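Local coordinates for DNA replication and repair protein RecF (Caldanaerobacter subterraneus subsp. tengcongensis, PDB 5Z69) that binds ATP, probably binds single-stranded DNA, and acts as an ABC-type ATPase recombination mediator in the RecFOR pathway of DNA repair, at residues 66-71 and 93-98; 101-106 and 114-119. All coordinates share one frame; numbering follows the deposited sequence.

Interaction 1 (66-71 and 93-98). With AGS (phosphothiophosphoric acid-adenylate ester), chain C.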
loop_
_atom_site.group_PDB
_atom_site.type_symbol
_atom_site.label_atom_id
_atom_site.label_comp_id
_atom_site.label_asym_id
_atom_site.label_seq_id
_atom_site.Cartn_x
_atom_site.Cartn_y
_atom_site.Cartn_z
ATOM N N GLU A 66 -14.675 2.339 32.240
ATOM C CA GLU A 66 -15.324 1.033 32.156
ATOM C C GLU A 66 -14.715 0.002 33.088
ATOM O O GLU A 66 -15.350 -1.014 33.371
ATOM C CB GLU A 66 -15.273 0.494 30.734
ATOM C CG GLU A 66 -15.982 1.347 29.698
ATOM C CD GLU A 66 -15.844 0.720 28.312
ATOM O OE1 GLU A 66 -16.261 -0.449 28.142
ATOM O OE2 GLU A 66 -15.262 1.367 27.417
ATOM N N LEU A 67 -13.491 0.242 33.559
ATOM C CA LEU A 67 -12.854 -0.706 34.485
ATOM C C LEU A 67 -13.285 -0.489 35.928
ATOM O O LEU A 67 -13.013 -1.327 36.819
ATOM C CB LEU A 67 -11.325 -0.611 34.411
ATOM C CG LEU A 67 -10.666 -0.619 33.034
ATOM C CD1 LEU A 67 -9.208 -1.016 33.159
ATOM C CD2 LEU A 67 -11.398 -1.545 32.108
ATOM N N VAL A 68 -13.914 0.650 36.192
ATOM C CA VAL A 68 -14.391 0.903 37.557
ATOM C C VAL A 68 -15.593 0.003 37.845
ATOM O O VAL A 68 -16.517 -0.068 37.030
ATOM C CB VAL A 68 -14.808 2.384 37.792
ATOM C CG1 VAL A 68 -15.263 2.570 39.243
ATOM C CG2 VAL A 68 -13.677 3.353 37.452
ATOM N N LYS A 69 -15.579 -0.682 38.985
ATOM C CA LYS A 69 -16.726 -1.458 39.443
ATOM C C LYS A 69 -17.986 -0.587 39.388
ATOM O O LYS A 69 -17.938 0.568 39.805
ATOM C CB LYS A 69 -16.492 -1.976 40.863
ATOM C CG LYS A 69 -17.683 -2.692 41.492
ATOM C CD LYS A 69 -17.450 -2.877 42.983
ATOM C CE LYS A 69 -18.662 -3.439 43.713
ATOM N NZ LYS A 69 -18.346 -3.581 45.173
ATOM N N PHE A 70 -19.065 -1.144 38.822
ATOM C CA PHE A 70 -20.331 -0.425 38.669
ATOM C C PHE A 70 -20.744 0.271 39.968
ATOM O O PHE A 70 -20.797 -0.338 41.044
ATOM C CB PHE A 70 -21.443 -1.373 38.196
ATOM C CG PHE A 70 -21.188 -1.996 36.836
ATOM C CD1 PHE A 70 -20.466 -1.320 35.867
ATOM C CD2 PHE A 70 -21.677 -3.258 36.535
ATOM C CE1 PHE A 70 -20.232 -1.895 34.625
ATOM C CE2 PHE A 70 -21.446 -3.835 35.300
ATOM C CZ PHE A 70 -20.723 -3.154 34.346
ATOM N N ASP A 71 -21.000 1.571 39.841
ATOM C CA ASP A 71 -21.442 2.450 40.931
ATOM C C ASP A 71 -20.367 2.838 41.936
ATOM O O ASP A 71 -20.677 3.419 42.978
ATOM C CB ASP A 71 -22.613 1.823 41.686
ATOM C CG ASP A 71 -23.939 2.137 41.045
ATOM O OD1 ASP A 71 -24.932 2.302 41.790
ATOM O OD2 ASP A 71 -23.977 2.234 39.793
ATOM N N PHE A 93 -1.617 1.644 40.448
ATOM C CA PHE A 93 -2.424 2.350 39.442
ATOM C C PHE A 93 -3.808 2.603 40.020
ATOM O O PHE A 93 -4.576 1.661 40.230
ATOM C CB PHE A 93 -2.526 1.518 38.168
ATOM C CG PHE A 93 -3.046 2.270 36.968
ATOM C CD1 PHE A 93 -4.367 2.731 36.920
ATOM C CD2 PHE A 93 -2.235 2.482 35.867
ATOM C CE1 PHE A 93 -4.858 3.420 35.773
ATOM C CE2 PHE A 93 -2.718 3.166 34.714
ATOM C CZ PHE A 93 -4.024 3.631 34.681
ATOM N N GLY A 94 -4.101 3.867 40.318
ATOM C CA GLY A 94 -5.397 4.255 40.841
ATOM C C GLY A 94 -6.097 5.165 39.827
ATOM O O GLY A 94 -5.488 6.075 39.271
ATOM N N TYR A 95 -7.367 4.908 39.555
ATOM C CA TYR A 95 -8.134 5.797 38.670
ATOM C C TYR A 95 -9.472 6.189 39.296
ATOM O O TYR A 95 -10.203 5.312 39.739
ATOM C CB TYR A 95 -8.386 5.140 37.320
ATOM C CG TYR A 95 -9.343 5.922 36.412
ATOM C CD1 TYR A 95 -8.895 6.994 35.647
ATOM C CD2 TYR A 95 -10.689 5.575 36.320
ATOM C CE1 TYR A 95 -9.770 7.715 34.814
ATOM C CE2 TYR A 95 -11.571 6.282 35.492
ATOM C CZ TYR A 95 -11.104 7.348 34.743
ATOM O OH TYR A 95 -11.979 8.032 33.922
ATOM N N LYS A 96 -9.788 7.486 39.302
ATOM C CA LYS A 96 -11.089 7.997 39.807
ATOM C C LYS A 96 -11.995 8.422 38.649
ATOM O O LYS A 96 -11.496 8.978 37.671
ATOM C CB LYS A 96 -10.908 9.215 40.708
ATOM C CG LYS A 96 -10.526 8.980 42.126
ATOM C CD LYS A 96 -10.883 10.217 42.958
ATOM C CE LYS A 96 -12.395 10.399 43.097
ATOM N NZ LYS A 96 -12.711 11.227 44.319
ATOM N N VAL A 97 -13.315 8.221 38.777
ATOM C CA VAL A 97 -14.248 8.516 37.670
ATOM C C VAL A 97 -14.218 9.975 37.228
ATOM O O VAL A 97 -14.592 10.275 36.093
ATOM C CB VAL A 97 -15.716 8.159 38.013
ATOM C CG1 VAL A 97 -15.902 6.660 38.093
ATOM C CG2 VAL A 97 -16.157 8.830 39.312
ATOM N N ASN A 98 -13.763 10.882 38.093
ATOM C CA ASN A 98 -13.601 12.284 37.674
ATOM C C ASN A 98 -12.381 12.507 36.766
ATOM O O ASN A 98 -12.090 13.637 36.375
ATOM C CB ASN A 98 -13.525 13.218 38.897
ATOM C CG ASN A 98 -12.381 12.881 39.826
ATOM O OD1 ASN A 98 -11.492 12.097 39.484
ATOM N ND2 ASN A 98 -12.389 13.480 41.014
HETATM P PG AGS C . -12.815 -14.581 29.311
HETATM S S1G AGS C . -11.294 -15.782 29.564
HETATM O O2G AGS C . -14.033 -15.401 28.766
HETATM O O3G AGS C . -12.392 -13.551 28.217
HETATM P PB AGS C . -14.528 -14.104 31.509
HETATM O O1B AGS C . -14.259 -14.688 32.856
HETATM O O2B AGS C . -15.430 -15.021 30.664
HETATM O O3B AGS C . -13.175 -13.847 30.668
HETATM P PA AGS C . -14.738 -11.382 32.193
HETATM O O1A AGS C . -13.467 -11.669 33.003
HETATM O O2A AGS C . -14.628 -10.500 30.988
HETATM O O3A AGS C . -15.370 -12.768 31.711
HETATM O "O5'" AGS C . -15.847 -10.835 33.131
HETATM C "C5'" AGS C . -16.609 -9.735 32.720
HETATM C "C4'" AGS C . -17.811 -9.763 33.614
HETATM O "O4'" AGS C . -17.735 -8.656 34.538
HETATM C "C3'" AGS C . -19.134 -9.614 32.871
HETATM O "O3'" AGS C . -20.155 -10.372 33.513
HETATM C "C2'" AGS C . -19.358 -8.100 32.895
HETATM O "O2'" AGS C . -20.739 -7.753 32.860
HETATM C "C1'" AGS C . -18.743 -7.709 34.244
HETATM N N9 AGS C . -18.156 -6.379 34.259
HETATM C C8 AGS C . -17.463 -5.756 33.248
HETATM N N7 AGS C . -17.075 -4.540 33.540
HETATM C C5 AGS C . -17.536 -4.344 34.831
HETATM C C6 AGS C . -17.457 -3.254 35.719
HETATM N N6 AGS C . -16.835 -2.108 35.424
HETATM N N1 AGS C . -18.047 -3.378 36.929
HETATM C C2 AGS C . -18.664 -4.526 37.228
HETATM N N3 AGS C . -18.806 -5.621 36.476
HETATM C C4 AGS C . -18.213 -5.463 35.286
#
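Val68 reaches across to Tyr95 and Val97 through a single methyl, while the backbone around it grips the adenine of the bound ATP analogue. The nucleotide side begins at Glu66, where AGS N6 of the adenine donates to Glu66 O at 2.8 Å with a moderately bent N-H...O angle of 151°. Leu67 sends its side chain into the protein, against Phe75 and helix 43-55, and its backbone pairs with Arg19, a residue that also bonds the nucleotide through NH1. At Val68 the two roles meet. Its O takes a second, straighter bond from AGS N6, 2.6 Å long at 169°, and its side chain points the other way, to strand 86-96. CG2, anti to the carbonyl carbon, lies in the plane of the Tyr95 ring and meets its edge at CD2, 3.9 Å off; the same methyl sits 4.0 Å from Val97 CG1, and the valine crosses each partner at about a right angle. Past Lys69, whose backbone is held by Asn17, the Phe70 N donates to AGS N1 at 3.1 Å. In one of its two modelled conformers the Phe70 ring also covers a face of the base, with adenine N1 lying 3.2 Å above the ring plane over its centre; this cover may not be constant. Purely apolar contacts across the segments thus back a loop whose polar backbone faces the nucleotide. Two carbonyls take up the exocyclic amino group and one amide serves N1, so main-chain groups read this edge of the base. Guanine presents a carbonyl oxygen and a protonated N1 at these positions, so the pattern probably contributes to recognition of adenine.

Interaction 2 (101-106 and 114-119); sequences KVIKVN and GEILGH
Val105, the residue most covered here, lays both its methyls over one face of the His119 imidazole. CG2 stands nearly over the middle, 3.9 Å from the ring centroid and 10° off the normal, a CH-pi contact. CG1, anti to the backbone N (chi1 177°), lies toward the ND1-CE1 edge, 3.8 Å from His119 ND1, while CG2 is the methyl on the side of the backbone N. The rim of the imidazole has a polar partner as well: ND1 is hydrogen-bonded to Lys89 NZ. Replacing His119 with an alanine would probably uncover the Val105 methyls and leave the Lys89 amine without this partner. Two residues back along the strand, Ile103 turns CG2 to the end of Ile116, meeting its CD1 at 3.8 Å with the two side chains roughly perpendicular. Phe93 and Leu110 also touch Ile103, continuing the apolar layer. The loop bends by way of a 3-10 turn and a cis peptide between Leu117 and Gly118, and His119 N bonds back to Ile116 O. The arrangement is a loop folded over one face of an antiparallel sheet as the chain passes to strand 122-125 of the mixed P-loop sheet, in an ATPase head of the RecF/RecN/SMC type.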
loop_
_atom_site.group_PDB
_atom_site.type_symbol
_atom_site.label_atom_id
_atom_site.label_comp_id
_atom_site.label_asym_id
_atom_site.label_seq_id
_atom_site.Cartn_x
_atom_site.Cartn_y
_atom_site.Cartn_z
ATOM N N LYS A 101 -6.028 10.107 37.503
ATOM C CA LYS A 101 -5.305 8.853 37.681
ATOM C C LYS A 101 -3.981 9.096 38.404
ATOM O O LYS A 101 -3.351 10.148 38.255
ATOM C CB LYS A 101 -5.108 8.117 36.348
ATOM C CG LYS A 101 -4.141 8.698 35.388
ATOM C CD LYS A 101 -4.043 7.804 34.131
ATOM C CE LYS A 101 -5.392 7.613 33.446
ATOM N NZ LYS A 101 -5.248 7.051 32.064
ATOM N N VAL A 102 -3.615 8.142 39.255
ATOM C CA VAL A 102 -2.385 8.220 40.028
ATOM C C VAL A 102 -1.612 6.933 39.800
ATOM O O VAL A 102 -2.082 5.846 40.171
ATOM C CB VAL A 102 -2.645 8.400 41.547
ATOM C CG1 VAL A 102 -1.336 8.359 42.332
ATOM C CG2 VAL A 102 -3.400 9.702 41.829
ATOM N N ILE A 103 -0.451 7.053 39.167
ATOM C CA ILE A 103 0.421 5.908 38.914
ATOM C C ILE A 103 1.705 6.078 39.708
ATOM O O ILE A 103 2.367 7.123 39.634
ATOM C CB ILE A 103 0.747 5.750 37.428
ATOM C CG1 ILE A 103 -0.536 5.715 36.609
ATOM C CG2 ILE A 103 1.610 4.486 37.167
ATOM C CD1 ILE A 103 -0.267 5.693 35.116
ATOM N N LYS A 104 2.054 5.069 40.495
ATOM C CA LYS A 104 3.276 5.158 41.294
ATOM C C LYS A 104 4.191 3.954 41.111
ATOM O O LYS A 104 3.719 2.822 41.093
ATOM C CB LYS A 104 2.927 5.290 42.768
ATOM C CG LYS A 104 2.104 6.522 43.123
ATOM C CD LYS A 104 1.924 6.591 44.637
ATOM C CE LYS A 104 1.286 7.888 45.084
ATOM N NZ LYS A 104 1.216 7.910 46.600
ATOM N N VAL A 105 5.494 4.205 41.001
ATOM C CA VAL A 105 6.493 3.133 41.044
ATOM C C VAL A 105 7.370 3.304 42.281
ATOM O O VAL A 105 8.022 4.337 42.470
ATOM C CB VAL A 105 7.371 3.101 39.788
ATOM C CG1 VAL A 105 8.445 2.013 39.923
ATOM C CG2 VAL A 105 6.517 2.815 38.596
ATOM N N ASN A 106 7.363 2.285 43.126
ATOM C CA ASN A 106 8.021 2.339 44.419
ATOM C C ASN A 106 7.642 3.605 45.172
ATOM O O ASN A 106 8.480 4.243 45.806
ATOM C CB ASN A 106 9.549 2.216 44.257
ATOM C CG ASN A 106 9.987 0.780 43.981
ATOM O OD1 ASN A 106 9.267 -0.162 44.319
ATOM N ND2 ASN A 106 11.163 0.606 43.365
ATOM N N GLY A 114 2.594 7.134 30.244
ATOM C CA GLY A 114 3.556 6.430 29.409
ATOM C C GLY A 114 4.826 6.055 30.145
ATOM O O GLY A 114 5.577 5.207 29.710
ATOM N N GLU A 115 5.074 6.689 31.284
ATOM C CA GLU A 115 6.273 6.392 32.043
ATOM C C GLU A 115 6.158 5.061 32.768
ATOM O O GLU A 115 7.129 4.586 33.353
ATOM C CB GLU A 115 6.574 7.520 33.032
ATOM C CG GLU A 115 7.077 8.782 32.343
ATOM C CD GLU A 115 7.191 9.955 33.291
ATOM O OE1 GLU A 115 7.639 9.750 34.442
ATOM O OE2 GLU A 115 6.807 11.079 32.899
ATOM N N ILE A 116 4.972 4.458 32.733
ATOM C CA ILE A 116 4.810 3.127 33.299
ATOM C C ILE A 116 5.497 2.005 32.462
ATOM O O ILE A 116 5.847 0.953 33.010
ATOM C CB ILE A 116 3.329 2.789 33.485
ATOM C CG1 ILE A 116 3.168 1.718 34.566
ATOM C CG2 ILE A 116 2.725 2.295 32.158
ATOM C CD1 ILE A 116 1.719 1.410 34.902
ATOM N N LEU A 117 5.698 2.205 31.155
ATOM C CA LEU A 117 6.392 1.187 30.326
ATOM C C LEU A 117 7.899 1.051 30.690
ATOM O O LEU A 117 8.495 2.050 31.075
ATOM C CB LEU A 117 6.279 1.567 28.845
ATOM C CG LEU A 117 4.992 2.189 28.249
ATOM C CD1 LEU A 117 5.271 2.754 26.881
ATOM C CD2 LEU A 117 3.863 1.202 28.134
ATOM N N GLY A 118 8.575 -0.093 30.594
ATOM C CA GLY A 118 8.171 -1.428 30.935
ATOM C C GLY A 118 8.912 -1.692 32.262
ATOM O O GLY A 118 9.972 -2.342 32.361
ATOM N N HIS A 119 8.359 -1.123 33.319
ATOM C CA HIS A 119 8.757 -1.474 34.675
ATOM C C HIS A 119 8.404 -2.933 34.905
ATOM O O HIS A 119 9.082 -3.647 35.633
ATOM C CB HIS A 119 8.055 -0.557 35.697
ATOM C CG HIS A 119 8.640 0.819 35.763
ATOM N ND1 HIS A 119 9.789 1.105 36.477
ATOM C CD2 HIS A 119 8.244 1.987 35.197
ATOM C CE1 HIS A 119 10.082 2.389 36.337
ATOM N NE2 HIS A 119 9.159 2.946 35.565
#

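How the interactions relate
Along the chain the two contacts follow in series, interaction 1 first, with centres about 17 Å apart. Both rest on the six-stranded antiparallel sheet, where strands 86-96 and 101-105 are neighbours joined by a short turn. The two contacts meet directly there: Gly94 O is probably hydrogen-bonded to Val102 N at 2.8 Å, and Phe93 CE2 packs 3.5 Å from Ile103 CD1. From this shared pair of strands, interaction 1 extends to the loop 66-71 that holds the adenine, and interaction 2 to the loop 114-119 leading into the mixed sheet. The antiparallel sheet thus lies between the base-binding loop and the loop that enters the mixed sheet.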